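Methylenetetrahydrofolate--tRNA-(uracil-5-)-methyltransferase TrmFO (Thermus thermophilus, PDB 3G5S) catalyses the folate- and FAD-dependent methylation of uridine 54 in tRNA to 5-methyluridine. Local coordinates at residues N188-E193 against L247-T252; E194-F199 against T236-P241. All coordinates share one frame; numbering follows the deposited sequence. Where two conformers were deposited one is given.

Interaction 1. Residues N188-E193 against L247-T252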
loop_
_atom_site.group_PDB
_atom_site.type_symbol
_atom_site.label_atom_id
_atom_site.label_comp_id
_atom_site.label_asym_id
_atom_site.label_seq_id
_atom_site.Cartn_x
_atom_site.Cartn_y
_atom_site.Cartn_z
ATOM N N ASN A 188 14.634 9.918 18.387
ATOM C CA ASN A 188 15.589 10.846 17.804
ATOM C C ASN A 188 16.953 10.191 17.704
ATOM O O ASN A 188 17.454 9.664 18.688
ATOM C CB ASN A 188 15.675 12.103 18.664
ATOM C CG ASN A 188 14.338 12.789 18.809
ATOM O OD1 ASN A 188 13.907 13.510 17.914
ATOM N ND2 ASN A 188 13.661 12.551 19.929
ATOM N N CYS A 189 17.540 10.223 16.514
ATOM C CA CYS A 189 18.860 9.659 16.265
ATOM C C CYS A 189 19.840 10.807 16.076
ATOM O O CYS A 189 19.924 11.369 14.982
ATOM C CB CYS A 189 18.837 8.807 14.996
ATOM S SG CYS A 189 17.629 7.467 14.994
ATOM N N PRO A 190 20.566 11.185 17.143
ATOM C CA PRO A 190 21.479 12.323 17.013
ATOM C C PRO A 190 22.746 11.993 16.230
ATOM O O PRO A 190 23.247 10.861 16.261
ATOM C CB PRO A 190 21.814 12.671 18.464
ATOM C CG PRO A 190 21.629 11.401 19.218
ATOM C CD PRO A 190 20.522 10.655 18.519
HETATM N N MSE A 191 23.271 13.017 15.568
HETATM C CA MSE A 191 24.394 12.904 14.661
HETATM C C MSE A 191 25.379 14.021 14.958
HETATM O O MSE A 191 24.970 15.133 15.301
HETATM C CB MSE A 191 23.883 13.081 13.242
HETATM C CG MSE A 191 24.670 12.347 12.224
HETATM SE SE MSE A 191 23.651 12.330 10.610
HETATM C CE MSE A 191 22.100 11.450 11.227
ATOM N N THR A 192 26.670 13.732 14.818
ATOM C CA THR A 192 27.683 14.772 14.906
ATOM C C THR A 192 27.776 15.481 13.563
ATOM O O THR A 192 27.222 15.027 12.559
ATOM C CB THR A 192 29.069 14.189 15.198
ATOM O OG1 THR A 192 29.442 13.323 14.120
ATOM C CG2 THR A 192 29.071 13.415 16.511
ATOM N N GLU A 193 28.504 16.589 13.543
ATOM C CA GLU A 193 28.757 17.305 12.303
ATOM C C GLU A 193 29.441 16.419 11.255
ATOM O O GLU A 193 29.096 16.475 10.082
ATOM C CB GLU A 193 29.587 18.562 12.580
ATOM C CG GLU A 193 29.718 19.527 11.405
ATOM C CD GLU A 193 30.430 20.818 11.790
ATOM O OE1 GLU A 193 30.922 20.914 12.935
ATOM O OE2 GLU A 193 30.505 21.739 10.949
ATOM N N LEU A 247 15.417 19.885 21.185
ATOM C CA LEU A 247 15.848 18.570 21.656
ATOM C C LEU A 247 17.126 18.666 22.477
ATOM O O LEU A 247 18.001 19.488 22.193
ATOM C CB LEU A 247 16.060 17.624 20.473
ATOM C CG LEU A 247 14.842 17.360 19.584
ATOM C CD1 LEU A 247 15.251 16.633 18.311
ATOM C CD2 LEU A 247 13.777 16.580 20.340
ATOM N N VAL A 248 17.216 17.824 23.499
ATOM C CA VAL A 248 18.416 17.728 24.310
ATOM C C VAL A 248 18.855 16.274 24.316
ATOM O O VAL A 248 18.109 15.389 24.728
ATOM C CB VAL A 248 18.178 18.220 25.753
ATOM C CG1 VAL A 248 19.449 18.065 26.585
ATOM C CG2 VAL A 248 17.710 19.668 25.748
ATOM N N ASP A 249 20.070 16.032 23.836
ATOM C CA ASP A 249 20.635 14.695 23.806
ATOM C C ASP A 249 21.047 14.328 25.231
ATOM O O ASP A 249 21.912 14.989 25.805
ATOM C CB ASP A 249 21.849 14.693 22.876
ATOM C CG ASP A 249 22.468 13.316 22.698
ATOM O OD1 ASP A 249 22.126 12.384 23.454
ATOM O OD2 ASP A 249 23.310 13.176 21.786
ATOM N N PRO A 250 20.438 13.279 25.817
ATOM C CA PRO A 250 20.778 12.945 27.208
ATOM C C PRO A 250 22.252 12.620 27.391
ATOM O O PRO A 250 22.774 12.740 28.494
ATOM C CB PRO A 250 19.934 11.694 27.487
ATOM C CG PRO A 250 18.812 11.767 26.515
ATOM C CD PRO A 250 19.398 12.387 25.275
ATOM N N ARG A 251 22.918 12.202 26.325
ATOM C CA ARG A 251 24.315 11.832 26.444
ATOM C C ARG A 251 25.230 13.046 26.582
ATOM O O ARG A 251 26.250 12.980 27.250
ATOM C CB ARG A 251 24.719 10.923 25.286
ATOM C CG ARG A 251 23.938 9.618 25.301
ATOM C CD ARG A 251 24.643 8.499 24.563
ATOM N NE ARG A 251 23.896 7.250 24.675
ATOM C CZ ARG A 251 24.081 6.353 25.637
ATOM N NH1 ARG A 251 25.001 6.563 26.572
ATOM N NH2 ARG A 251 23.351 5.244 25.662
ATOM N N THR A 252 24.849 14.171 25.994
ATOM C CA THR A 252 25.703 15.351 26.048
ATOM C C THR A 252 25.117 16.445 26.936
ATOM O O THR A 252 25.826 17.366 27.348
ATOM C CB THR A 252 25.900 15.935 24.656
ATOM O OG1 THR A 252 24.641 16.425 24.191
ATOM C CG2 THR A 252 26.393 14.870 23.691
#
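Leu247 lays both of its methyl groups against the carboxamide of Asn188, and the nearest pair is Leu247 CD1 with Asn188 OD1 at 3.4 Å. The second branch lies alongside the same group, Leu247 CD2 being 4.1 Å from Asn188 ND2. In each residue CG stands anti to the carbonyl carbon (chi1 -58° in Asn188 and -60° in Leu247), and the two side chains cross obliquely where their ends meet. The amide's hydrogen bonds come from outside the two segments: OD1 bonds to Gln261 NE2 on strand 258-264, and ND2 bonds to the carbonyl oxygens of Phe175 and Ala177. Held at both ends in this way, the buried amide is fixed in rotation while the leucine methyls pack against it.

Two residues along, the contact changes character. Pro190 and Asp249 cross at about a right angle, and Asp249 OD2 comes to 3.5 Å from Pro190 CG and 3.7 Å from Pro190 CB. Phe175 packs on both residues. The other carboxylate oxygen, Asp249 OD1, accepts the backbone N-H of Arg251 at 3.0 Å, approached from well above the carboxylate plane. This bond helps to set the turn of the carboxylate beside the proline, and the backbone bond from Thr252 N to Asp249 O closes the same bend.

The loop 247-252 is thus laid along strand 187-191 by side chains alone, and at its far end it folds into an Asx turn combined with a beta turn, on the flank of the antiparallel sheet.

Interaction 2. Residues E194-F199 against T236-P241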
loop_
_atom_site.group_PDB
_atom_site.type_symbol
_atom_site.label_atom_id
_atom_site.label_comp_id
_atom_site.label_asym_id
_atom_site.label_seq_id
_atom_site.Cartn_x
_atom_site.Cartn_y
_atom_site.Cartn_z
ATOM N N GLU A 194 30.411 15.603 11.663
ATOM C CA GLU A 194 31.073 14.723 10.699
ATOM C C GLU A 194 30.129 13.660 10.144
ATOM O O GLU A 194 30.166 13.345 8.956
ATOM C CB GLU A 194 32.321 14.067 11.298
ATOM C CG GLU A 194 32.860 12.871 10.497
ATOM C CD GLU A 194 33.294 13.217 9.073
ATOM O OE1 GLU A 194 33.446 14.418 8.758
ATOM O OE2 GLU A 194 33.492 12.279 8.266
ATOM N N GLU A 195 29.278 13.107 10.999
ATOM C CA GLU A 195 28.307 12.129 10.530
ATOM C C GLU A 195 27.315 12.772 9.569
ATOM O O GLU A 195 26.937 12.175 8.558
ATOM C CB GLU A 195 27.586 11.478 11.706
ATOM C CG GLU A 195 28.493 10.550 12.493
ATOM C CD GLU A 195 27.902 10.090 13.811
ATOM O OE1 GLU A 195 27.146 10.859 14.436
ATOM O OE2 GLU A 195 28.220 8.958 14.235
ATOM N N TYR A 196 26.895 13.995 9.878
ATOM C CA TYR A 196 26.023 14.723 8.969
ATOM C C TYR A 196 26.706 14.969 7.625
ATOM O O TYR A 196 26.116 14.772 6.570
ATOM C CB TYR A 196 25.554 16.048 9.571
ATOM C CG TYR A 196 24.816 16.882 8.554
ATOM C CD1 TYR A 196 23.527 16.543 8.161
ATOM C CD2 TYR A 196 25.416 17.982 7.956
ATOM C CE1 TYR A 196 22.853 17.286 7.218
ATOM C CE2 TYR A 196 24.745 18.734 7.008
ATOM C CZ TYR A 196 23.463 18.381 6.645
ATOM O OH TYR A 196 22.777 19.105 5.703
ATOM N N ARG A 197 27.962 15.398 7.662
ATOM C CA ARG A 197 28.687 15.663 6.426
ATOM C C ARG A 197 28.783 14.422 5.523
ATOM O O ARG A 197 28.562 14.520 4.315
ATOM C CB ARG A 197 30.068 16.265 6.719
ATOM C CG ARG A 197 30.008 17.578 7.516
ATOM C CD ARG A 197 31.338 18.341 7.501
ATOM N NE ARG A 197 31.439 19.259 6.369
ATOM C CZ ARG A 197 31.304 20.580 6.459
ATOM N NH1 ARG A 197 31.068 21.150 7.634
ATOM N NH2 ARG A 197 31.406 21.336 5.375
ATOM N N ARG A 198 29.091 13.265 6.103
ATOM C CA ARG A 198 29.144 12.007 5.345
ATOM C C ARG A 198 27.785 11.704 4.713
ATOM O O ARG A 198 27.696 11.350 3.539
ATOM C CB ARG A 198 29.586 10.832 6.241
ATOM C CG ARG A 198 29.625 9.451 5.542
ATOM C CD ARG A 198 29.719 8.276 6.537
ATOM N NE ARG A 198 29.745 6.970 5.866
ATOM C CZ ARG A 198 29.316 5.833 6.412
ATOM N NH1 ARG A 198 28.817 5.829 7.641
ATOM N NH2 ARG A 198 29.369 4.701 5.724
ATOM N N PHE A 199 26.729 11.852 5.508
ATOM C CA PHE A 199 25.372 11.558 5.075
ATOM C C PHE A 199 24.937 12.507 3.954
ATOM O O PHE A 199 24.415 12.082 2.919
ATOM C CB PHE A 199 24.437 11.666 6.279
ATOM C CG PHE A 199 23.026 11.248 5.999
ATOM C CD1 PHE A 199 22.699 9.915 5.825
ATOM C CD2 PHE A 199 22.018 12.186 5.945
ATOM C CE1 PHE A 199 21.395 9.531 5.583
ATOM C CE2 PHE A 199 20.713 11.806 5.703
ATOM C CZ PHE A 199 20.402 10.475 5.525
ATOM N N THR A 236 20.449 23.089 4.148
ATOM C CA THR A 236 19.035 22.833 3.918
ATOM C C THR A 236 18.453 21.770 4.850
ATOM O O THR A 236 17.432 21.996 5.498
ATOM C CB THR A 236 18.795 22.446 2.451
ATOM O OG1 THR A 236 19.596 23.274 1.597
ATOM C CG2 THR A 236 17.333 22.583 2.091
ATOM N N LEU A 237 19.093 20.610 4.926
ATOM C CA LEU A 237 18.570 19.557 5.792
ATOM C C LEU A 237 18.589 19.961 7.271
ATOM O O LEU A 237 17.741 19.530 8.055
ATOM C CB LEU A 237 19.323 18.239 5.577
ATOM C CG LEU A 237 19.074 17.574 4.224
ATOM C CD1 LEU A 237 20.098 16.481 3.963
ATOM C CD2 LEU A 237 17.660 17.017 4.150
ATOM N N LEU A 238 19.547 20.811 7.640
ATOM C CA LEU A 238 19.697 21.267 9.020
ATOM C C LEU A 238 18.599 22.252 9.416
ATOM O O LEU A 238 18.228 22.341 10.588
ATOM C CB LEU A 238 21.079 21.890 9.242
ATOM C CG LEU A 238 22.273 20.972 8.980
ATOM C CD1 LEU A 238 23.574 21.755 9.082
ATOM C CD2 LEU A 238 22.268 19.782 9.932
ATOM N N PHE A 239 18.086 22.991 8.439
ATOM C CA PHE A 239 16.936 23.852 8.677
ATOM C C PHE A 239 15.648 23.044 8.669
ATOM O O PHE A 239 14.657 23.465 9.258
ATOM C CB PHE A 239 16.815 24.915 7.584
ATOM C CG PHE A 239 17.730 26.098 7.759
ATOM C CD1 PHE A 239 17.612 26.930 8.861
ATOM C CD2 PHE A 239 18.685 26.399 6.804
ATOM C CE1 PHE A 239 18.429 28.027 9.018
ATOM C CE2 PHE A 239 19.513 27.508 6.956
ATOM C CZ PHE A 239 19.384 28.317 8.067
ATOM N N GLY A 240 15.679 21.893 7.988
ATOM C CA GLY A 240 14.502 21.086 7.718
ATOM C C GLY A 240 14.390 19.847 8.592
ATOM O O GLY A 240 14.374 19.951 9.811
ATOM N N PRO A 241 14.324 18.659 7.973
ATOM C CA PRO A 241 13.917 17.474 8.734
ATOM C C PRO A 241 14.966 16.998 9.721
ATOM O O PRO A 241 14.629 16.193 10.577
ATOM C CB PRO A 241 13.693 16.427 7.641
ATOM C CG PRO A 241 14.583 16.871 6.529
ATOM C CD PRO A 241 14.462 18.364 6.538
HETATM O O HOH W 1 21.267 19.761 3.221
#
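Tyr196 reaches out of helix 193-205 to meet Leu237 and Leu238, two successive residues of the short helix 236-239. That helix begins at Thr236, whose OG1 bonds back to the carbonyl oxygen of Gly233 just ahead of it.

Leu237 comes next and lies at the edge of the tyrosine ring, near its plane: Leu237 CB is 3.6 Å from Tyr196 OH and 4.0 Å from Tyr196 CE1. Its backbone takes part as well. A water accepts the N-H of Leu237 (2.9 Å from water to N) and donates to Tyr196 OH at 3.0 Å, while the hydroxyl also bonds to the carbonyl oxygen of Tyr234. Carbonyl and water together grip the buried phenol oxygen.

Leu238 covers a face of the ring. Its CD2 methyl sits over the middle, 3.7 Å from the centroid of the Tyr196 ring and only 9° off the ring normal, a clear CH-pi contact. CD1 and CG of the leucine spread toward the hydroxyl half, with Leu238 CG 3.7 Å from Tyr196 CZ. The ring is brought under these methyls because CG of Tyr196 is anti to its own amide nitrogen (chi1 172°), which extends the side chain from its helix toward the other. An alanine in place of Tyr196 is likely to leave a gap beneath Leu238 and to strip the bridging water and the Tyr234 carbonyl of their shared mate.

At Gly240 the helix ends, in a backbone conformation where a beta carbon would run into Pro241 CD. Tyr234, edge-to-face with Tyr196, and Phe257 help to enclose the ring, making this a helix-to-helix contact built on an aromatic ring packed against leucines, beside the antiparallel sheet.

Interaction 2 is nested in the chain inside the loop of chain closed by interaction 1: strand 187-191 runs directly into helix 193-205, then comes helix 236-239, and the loop 247-252 follows before strand 258-264. The two centres lie 13 Å apart, on the same side of the chain's centre. They join at the strand-to-helix step, where Thr192 and Glu195 form a capping box and, in one of its two deposited conformers, Met191 (a selenomethionine) packs against the backbone N of Tyr196. Interaction 1 therefore fastens a loop to the antiparallel sheet and interaction 2 ties helices together beside it, both well away from the parallel, Rossmann-type sheet of the FAD-binding part.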